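Long-range contacts in hypothetical protein (Mus musculus, PDB 1VKB), which probably acts as a gamma-glutamylamine cyclotransferase of the AIG2-like family: residues I62-Y67 with Y127-Y132; V107-W112 with D120-F125. All coordinates share one frame; numbering follows the deposited sequence.

Contact 1: residues I62-Y67 with Y127-Y132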
loop_
_atom_site.group_PDB
_atom_site.type_symbol
_atom_site.label_atom_id
_atom_site.label_comp_id
_atom_site.label_asym_id
_atom_site.label_seq_id
_atom_site.Cartn_x
_atom_site.Cartn_y
_atom_site.Cartn_z
ATOM N N ILE A 62 3.827 10.594 3.612
ATOM C CA ILE A 62 3.147 9.295 3.478
ATOM C C ILE A 62 2.896 8.991 2.001
ATOM O O ILE A 62 2.566 9.892 1.219
ATOM C CB ILE A 62 1.838 9.353 4.262
ATOM C CG1 ILE A 62 2.186 9.203 5.754
ATOM C CG2 ILE A 62 0.933 8.229 3.897
ATOM C CD1 ILE A 62 1.017 9.576 6.667
ATOM N N PRO A 63 3.068 7.747 1.599
ATOM C CA PRO A 63 2.641 7.359 0.279
ATOM C C PRO A 63 1.144 7.073 0.204
ATOM O O PRO A 63 0.575 6.356 1.051
ATOM C CB PRO A 63 3.428 6.085 0.022
ATOM C CG PRO A 63 3.524 5.419 1.385
ATOM C CD PRO A 63 3.703 6.625 2.314
ATOM N N TRP A 64 0.525 7.595 -0.842
ATOM C CA TRP A 64 -0.909 7.441 -1.059
ATOM C C TRP A 64 -1.186 7.019 -2.465
ATOM O O TRP A 64 -0.812 7.726 -3.410
ATOM C CB TRP A 64 -1.646 8.763 -0.817
ATOM C CG TRP A 64 -1.266 9.539 0.430
ATOM C CD1 TRP A 64 -0.240 10.400 0.575
ATOM C CD2 TRP A 64 -2.013 9.592 1.675
ATOM N NE1 TRP A 64 -0.265 10.974 1.837
ATOM C CE2 TRP A 64 -1.343 10.485 2.525
ATOM C CE3 TRP A 64 -3.152 8.953 2.151
ATOM C CZ2 TRP A 64 -1.782 10.750 3.830
ATOM C CZ3 TRP A 64 -3.583 9.223 3.445
ATOM C CH2 TRP A 64 -2.899 10.114 4.255
ATOM N N LEU A 65 -1.900 5.902 -2.616
ATOM C CA LEU A 65 -2.385 5.463 -3.907
ATOM C C LEU A 65 -3.784 6.069 -4.107
ATOM O O LEU A 65 -4.771 5.678 -3.431
ATOM C CB LEU A 65 -2.414 3.931 -3.988
ATOM C CG LEU A 65 -2.555 3.348 -5.393
ATOM C CD1 LEU A 65 -1.312 3.694 -6.222
ATOM C CD2 LEU A 65 -2.703 1.843 -5.303
ATOM N N LEU A 66 -3.840 7.090 -4.973
ATOM C CA LEU A 66 -5.054 7.868 -5.156
ATOM C C LEU A 66 -6.020 7.066 -6.007
ATOM O O LEU A 66 -5.631 6.503 -7.025
ATOM C CB LEU A 66 -4.778 9.219 -5.764
ATOM C CG LEU A 66 -3.669 10.048 -5.188
ATOM C CD1 LEU A 66 -3.603 11.407 -5.883
ATOM C CD2 LEU A 66 -3.856 10.166 -3.689
ATOM N N TYR A 67 -7.290 7.053 -5.620
ATOM C CA TYR A 67 -8.270 6.245 -6.336
ATOM C C TYR A 67 -8.771 7.011 -7.569
ATOM O O TYR A 67 -9.868 7.574 -7.578
ATOM C CB TYR A 67 -9.415 5.772 -5.436
ATOM C CG TYR A 67 -10.175 4.702 -6.164
ATOM C CD1 TYR A 67 -9.646 3.427 -6.307
ATOM C CD2 TYR A 67 -11.339 5.014 -6.862
ATOM C CE1 TYR A 67 -10.293 2.461 -7.055
ATOM C CE2 TYR A 67 -12.000 4.049 -7.623
ATOM C CZ TYR A 67 -11.468 2.782 -7.722
ATOM O OH TYR A 67 -12.136 1.811 -8.465
ATOM N N TYR A 127 -4.933 -0.484 0.131
ATOM C CA TYR A 127 -5.350 0.757 0.811
ATOM C C TYR A 127 -5.219 1.930 -0.185
ATOM O O TYR A 127 -4.113 2.349 -0.494
ATOM C CB TYR A 127 -4.539 0.957 2.106
ATOM C CG TYR A 127 -4.915 -0.118 3.099
ATOM C CD1 TYR A 127 -6.146 -0.054 3.770
ATOM C CD2 TYR A 127 -4.096 -1.227 3.321
ATOM C CE1 TYR A 127 -6.537 -1.057 4.641
ATOM C CE2 TYR A 127 -4.516 -2.289 4.175
ATOM C CZ TYR A 127 -5.706 -2.166 4.841
ATOM O OH TYR A 127 -6.121 -3.160 5.684
ATOM N N THR A 128 -6.353 2.355 -0.768
ATOM C CA THR A 128 -6.393 3.501 -1.705
ATOM C C THR A 128 -6.982 4.691 -0.975
ATOM O O THR A 128 -7.442 4.556 0.137
ATOM C CB THR A 128 -7.220 3.169 -2.938
ATOM O OG1 THR A 128 -8.567 2.864 -2.544
ATOM C CG2 THR A 128 -6.709 1.917 -3.577
ATOM N N THR A 129 -6.971 5.867 -1.584
ATOM C CA THR A 129 -7.675 6.979 -0.989
ATOM C C THR A 129 -8.385 7.869 -1.987
ATOM O O THR A 129 -7.838 8.182 -3.046
ATOM C CB THR A 129 -6.805 7.780 -0.062
ATOM O OG1 THR A 129 -7.617 8.804 0.515
ATOM C CG2 THR A 129 -5.708 8.519 -0.788
ATOM N N ALA A 130 -9.623 8.194 -1.629
ATOM C CA ALA A 130 -10.470 9.187 -2.300
ATOM C C ALA A 130 -10.539 10.460 -1.441
ATOM O O ALA A 130 -11.224 11.431 -1.802
ATOM C CB ALA A 130 -11.844 8.651 -2.481
ATOM N N THR A 131 -9.831 10.496 -0.312
ATOM C CA THR A 131 -9.955 11.675 0.598
ATOM C C THR A 131 -8.635 12.435 0.701
ATOM O O THR A 131 -8.358 13.036 1.700
ATOM C CB THR A 131 -10.408 11.220 2.001
ATOM O OG1 THR A 131 -9.550 10.155 2.477
ATOM C CG2 THR A 131 -11.806 10.638 1.974
ATOM N N TYR A 132 -7.812 12.353 -0.346
ATOM C CA TYR A 132 -6.568 13.099 -0.463
ATOM C C TYR A 132 -6.843 14.608 -0.520
ATOM O O TYR A 132 -7.931 15.036 -0.914
ATOM C CB TYR A 132 -5.810 12.658 -1.746
ATOM C CG TYR A 132 -6.657 12.667 -3.017
ATOM C CD1 TYR A 132 -7.391 11.534 -3.398
ATOM C CD2 TYR A 132 -6.703 13.789 -3.854
ATOM C CE1 TYR A 132 -8.142 11.524 -4.532
ATOM C CE2 TYR A 132 -7.461 13.775 -4.982
ATOM C CZ TYR A 132 -8.190 12.638 -5.316
ATOM O OH TYR A 132 -8.950 12.632 -6.455
#
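Thr129 O takes one hydrogen bond and two weaker approaches: Tyr67 N donates to it at 2.9 Å from 40° above the carbonyl plane, the CA-H of Leu66 approaches it at 3.5 Å between Leu66 CA and Thr129 O, and the edge of the Tyr132 ring meets it in plane. The companion bond runs the other way: Thr129 N donates to Leu65 O at 2.9 Å, and the CA-H of Thr128 leans on the same oxygen. Together the two bonds define a parallel pairing of Leu66 with Thr129, which attaches strand 62-66 to strand 121-129 in the gamma-glutamyl cyclotransferase-like fold. The short axes diverge by 72°, consistent with so brief a pairing. Tyr19 OH bonds to both Leu65 N and Tyr127 O, a further tie between the strands.

Thr129 divides its branches between two jobs. OG1, anti to the backbone N (chi1 -177°), accepts from Thr131 N at 2.9 Å in an ST turn and also bonds to Met99 O. CG2 meets Leu66 CD2 at 3.8 Å and reaches Trp64 CE3 obliquely at 3.9 Å. An alanine here would probably leave Thr131 N without its turn acceptor and open a gap between the Trp64 ring and Leu66. Leu66 crosses Tyr132 at about a right angle, its CD2 3.7 Å from Tyr132 CB while CD1 lies over one ring face. Thr128 and Tyr67 run side by side, with Thr128 OG1 4.0 Å from Tyr67 CD1; that hydroxyl hydrogen-bonds to Thr103 OG1 and Gln101 O.

Contact 2: residues V107-W112 with D120-F125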
loop_
_atom_site.group_PDB
_atom_site.type_symbol
_atom_site.label_atom_id
_atom_site.label_comp_id
_atom_site.label_asym_id
_atom_site.label_seq_id
_atom_site.Cartn_x
_atom_site.Cartn_y
_atom_site.Cartn_z
ATOM N N VAL A 107 -4.090 -7.455 -9.414
ATOM C CA VAL A 107 -2.628 -7.285 -9.352
ATOM C C VAL A 107 -1.965 -8.315 -10.260
ATOM O O VAL A 107 -2.221 -9.511 -10.189
ATOM C CB VAL A 107 -2.105 -7.401 -7.905
ATOM C CG1 VAL A 107 -0.591 -7.401 -7.852
ATOM C CG2 VAL A 107 -2.711 -6.299 -7.000
ATOM N N GLN A 108 -1.205 -7.817 -11.209
ATOM C CA GLN A 108 -0.399 -8.660 -12.060
ATOM C C GLN A 108 0.777 -9.228 -11.214
ATOM O O GLN A 108 1.519 -8.477 -10.526
ATOM C CB GLN A 108 0.117 -7.845 -13.243
ATOM C CG GLN A 108 1.036 -8.648 -14.166
ATOM C CD GLN A 108 1.726 -7.798 -15.219
ATOM O OE1 GLN A 108 1.798 -6.567 -15.113
ATOM N NE2 GLN A 108 2.246 -8.465 -16.242
ATOM N N VAL A 109 0.950 -10.545 -11.273
ATOM C CA VAL A 109 1.999 -11.221 -10.519
ATOM C C VAL A 109 3.315 -11.110 -11.295
ATOM O O VAL A 109 3.398 -11.523 -12.460
ATOM C CB VAL A 109 1.632 -12.674 -10.293
ATOM C CG1 VAL A 109 2.791 -13.441 -9.637
ATOM C CG2 VAL A 109 0.345 -12.752 -9.463
ATOM N N LEU A 110 4.321 -10.530 -10.675
ATOM C CA LEU A 110 5.655 -10.429 -11.288
ATOM C C LEU A 110 6.599 -11.518 -10.772
ATOM O O LEU A 110 7.438 -12.002 -11.487
ATOM C CB LEU A 110 6.237 -9.067 -10.997
ATOM C CG LEU A 110 5.404 -7.900 -11.517
ATOM C CD1 LEU A 110 6.090 -6.608 -11.119
ATOM C CD2 LEU A 110 5.185 -7.986 -13.016
ATOM N N GLU A 111 6.425 -11.932 -9.530
ATOM C CA GLU A 111 7.200 -13.015 -8.931
ATOM C C GLU A 111 6.327 -13.646 -7.875
ATOM O O GLU A 111 5.574 -12.952 -7.192
ATOM C CB GLU A 111 8.514 -12.466 -8.345
ATOM C CG GLU A 111 9.284 -13.422 -7.427
ATOM C CD GLU A 111 8.972 -13.285 -5.912
ATOM O OE1 GLU A 111 8.756 -12.170 -5.409
ATOM O OE2 GLU A 111 8.994 -14.314 -5.193
ATOM N N TRP A 112 6.364 -14.967 -7.772
ATOM C CA TRP A 112 5.588 -15.672 -6.765
ATOM C C TRP A 112 6.453 -16.672 -6.040
ATOM O O TRP A 112 7.148 -17.450 -6.684
ATOM C CB TRP A 112 4.419 -16.404 -7.416
ATOM C CG TRP A 112 3.401 -16.934 -6.432
ATOM C CD1 TRP A 112 3.288 -18.221 -5.964
ATOM C CD2 TRP A 112 2.336 -16.196 -5.814
ATOM N NE1 TRP A 112 2.224 -18.311 -5.102
ATOM C CE2 TRP A 112 1.622 -17.085 -5.000
ATOM C CE3 TRP A 112 1.900 -14.861 -5.886
ATOM C CZ2 TRP A 112 0.516 -16.686 -4.250
ATOM C CZ3 TRP A 112 0.785 -14.483 -5.155
ATOM C CH2 TRP A 112 0.108 -15.391 -4.359
ATOM N N ASP A 120 -1.619 -15.370 -13.772
ATOM C CA ASP A 120 -1.116 -14.090 -14.239
ATOM C C ASP A 120 -1.461 -12.970 -13.271
ATOM O O ASP A 120 -0.755 -11.966 -13.218
ATOM C CB ASP A 120 -1.735 -13.712 -15.584
ATOM C CG ASP A 120 -1.224 -14.568 -16.740
ATOM O OD1 ASP A 120 -0.258 -15.357 -16.549
ATOM O OD2 ASP A 120 -1.744 -14.488 -17.883
ATOM N N SER A 121 -2.590 -13.087 -12.570
ATOM C CA SER A 121 -2.977 -12.000 -11.664
ATOM C C SER A 121 -3.695 -12.515 -10.458
ATOM O O SER A 121 -4.182 -13.648 -10.453
ATOM C CB SER A 121 -3.874 -11.011 -12.379
ATOM O OG SER A 121 -5.048 -11.634 -12.805
ATOM N N VAL A 122 -3.800 -11.664 -9.438
ATOM C CA VAL A 122 -4.478 -12.055 -8.219
ATOM C C VAL A 122 -5.279 -10.865 -7.725
ATOM O O VAL A 122 -4.817 -9.741 -7.807
ATOM C CB VAL A 122 -3.462 -12.519 -7.165
ATOM C CG1 VAL A 122 -2.484 -11.495 -6.883
ATOM C CG2 VAL A 122 -4.166 -12.927 -5.847
ATOM N N GLN A 123 -6.472 -11.116 -7.200
ATOM C CA GLN A 123 -7.233 -10.011 -6.590
ATOM C C GLN A 123 -6.724 -9.792 -5.175
ATOM O O GLN A 123 -6.645 -10.735 -4.384
ATOM C CB GLN A 123 -8.740 -10.314 -6.524
ATOM C CG GLN A 123 -9.585 -9.059 -6.261
ATOM C CD GLN A 123 -9.874 -8.269 -7.561
ATOM O OE1 GLN A 123 -9.454 -8.677 -8.630
ATOM N NE2 GLN A 123 -10.609 -7.176 -7.449
ATOM N N CYS A 124 -6.443 -8.530 -4.812
ATOM C CA CYS A 124 -5.876 -8.195 -3.526
ATOM C C CYS A 124 -6.584 -6.962 -2.982
ATOM O O CYS A 124 -6.929 -6.077 -3.749
ATOM C CB CYS A 124 -4.423 -7.780 -3.686
ATOM S SG CYS A 124 -3.309 -9.057 -4.299
ATOM N N PHE A 125 -6.768 -6.908 -1.683
ATOM C CA PHE A 125 -7.123 -5.678 -1.043
ATOM C C PHE A 125 -5.903 -4.705 -1.093
ATOM O O PHE A 125 -4.742 -5.076 -0.833
ATOM C CB PHE A 125 -7.521 -5.877 0.409
ATOM C CG PHE A 125 -8.848 -6.572 0.596
ATOM C CD1 PHE A 125 -10.004 -6.120 -0.022
ATOM C CD2 PHE A 125 -8.926 -7.713 1.402
ATOM C CE1 PHE A 125 -11.215 -6.818 0.139
ATOM C CE2 PHE A 125 -10.152 -8.370 1.559
ATOM C CZ PHE A 125 -11.265 -7.921 0.931
#
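The flat groups of this contact are the carbonyls of Val107, Val122 and Asp120, each approached differently by an N-H. Val122 N lies in the plane of the Val107 carbonyl and donates to Val107 O at 2.8 Å, while Ser121 CB also touches that oxygen, at 3.1 Å. The return bond, from Val107 N to Val122 O, spans 2.9 Å with the donor tilted 29° from the carbonyl plane. Farther along, Val109 N stands 35° above the plane of the Asp120 carbonyl, yet its N-H points almost straight at Asp120 O, 3.0 Å away. The same oxygen receives the CA-H of Gln108, with Gln108 CA at 3.5 Å from Asp120 O.

These bonds make Val107 and Val122 an antiparallel hydrogen-bonded pair, followed by the non-hydrogen-bonded pair Gln108-Ser121. The two pairs show that the end of strand 101-109 lies against the beginning of strand 121-129. At Leu110 the first strand turns a corner: Leu110 and Glu111 both face Arg45 in a classic beta bulge, and the chain goes on as the short strand 111-112, paired antiparallel with strand 40-48.

The apolar face belongs to Val107 and Val122. Val122 CG1 sits between its own backbone N and carbonyl carbon (chi1 57°), where it lies 4.2 Å from Val107 CB and 4.0 Å from Val109 CG2. The Val109 and Val122 side chains cross at about a right angle. Val107 CG2 packs on Cys124 SG at 3.9 Å, and Val107, Val122 and Cys124 all touch Ile79 of strand 76-82, the first and last also Phe17. On the reverse face, with Gln108, Ser121 OG hydrogen-bonds to Gln106 NE2.

Contacts 1 and 2 lie at successive parts of strand 121-129, their centres about 20 Å apart. Along the chain the order is 62-67, 107-112, 120-125, 127-132, so contact 2 is nested inside the loop closed by contact 1. The early part of strand 121-129 pairs antiparallel with strand 101-109, with seven residues between the segments of contact 2; its last part pairs parallel with strand 62-66, reached across 59 residues that include helix 84-93. Apart from adjoining in sequence, the two contacts do not touch. The strand thus links a pairing local in sequence to a distant strand within one mixed sheet of the gamma-glutamyl cyclotransferase-like fold.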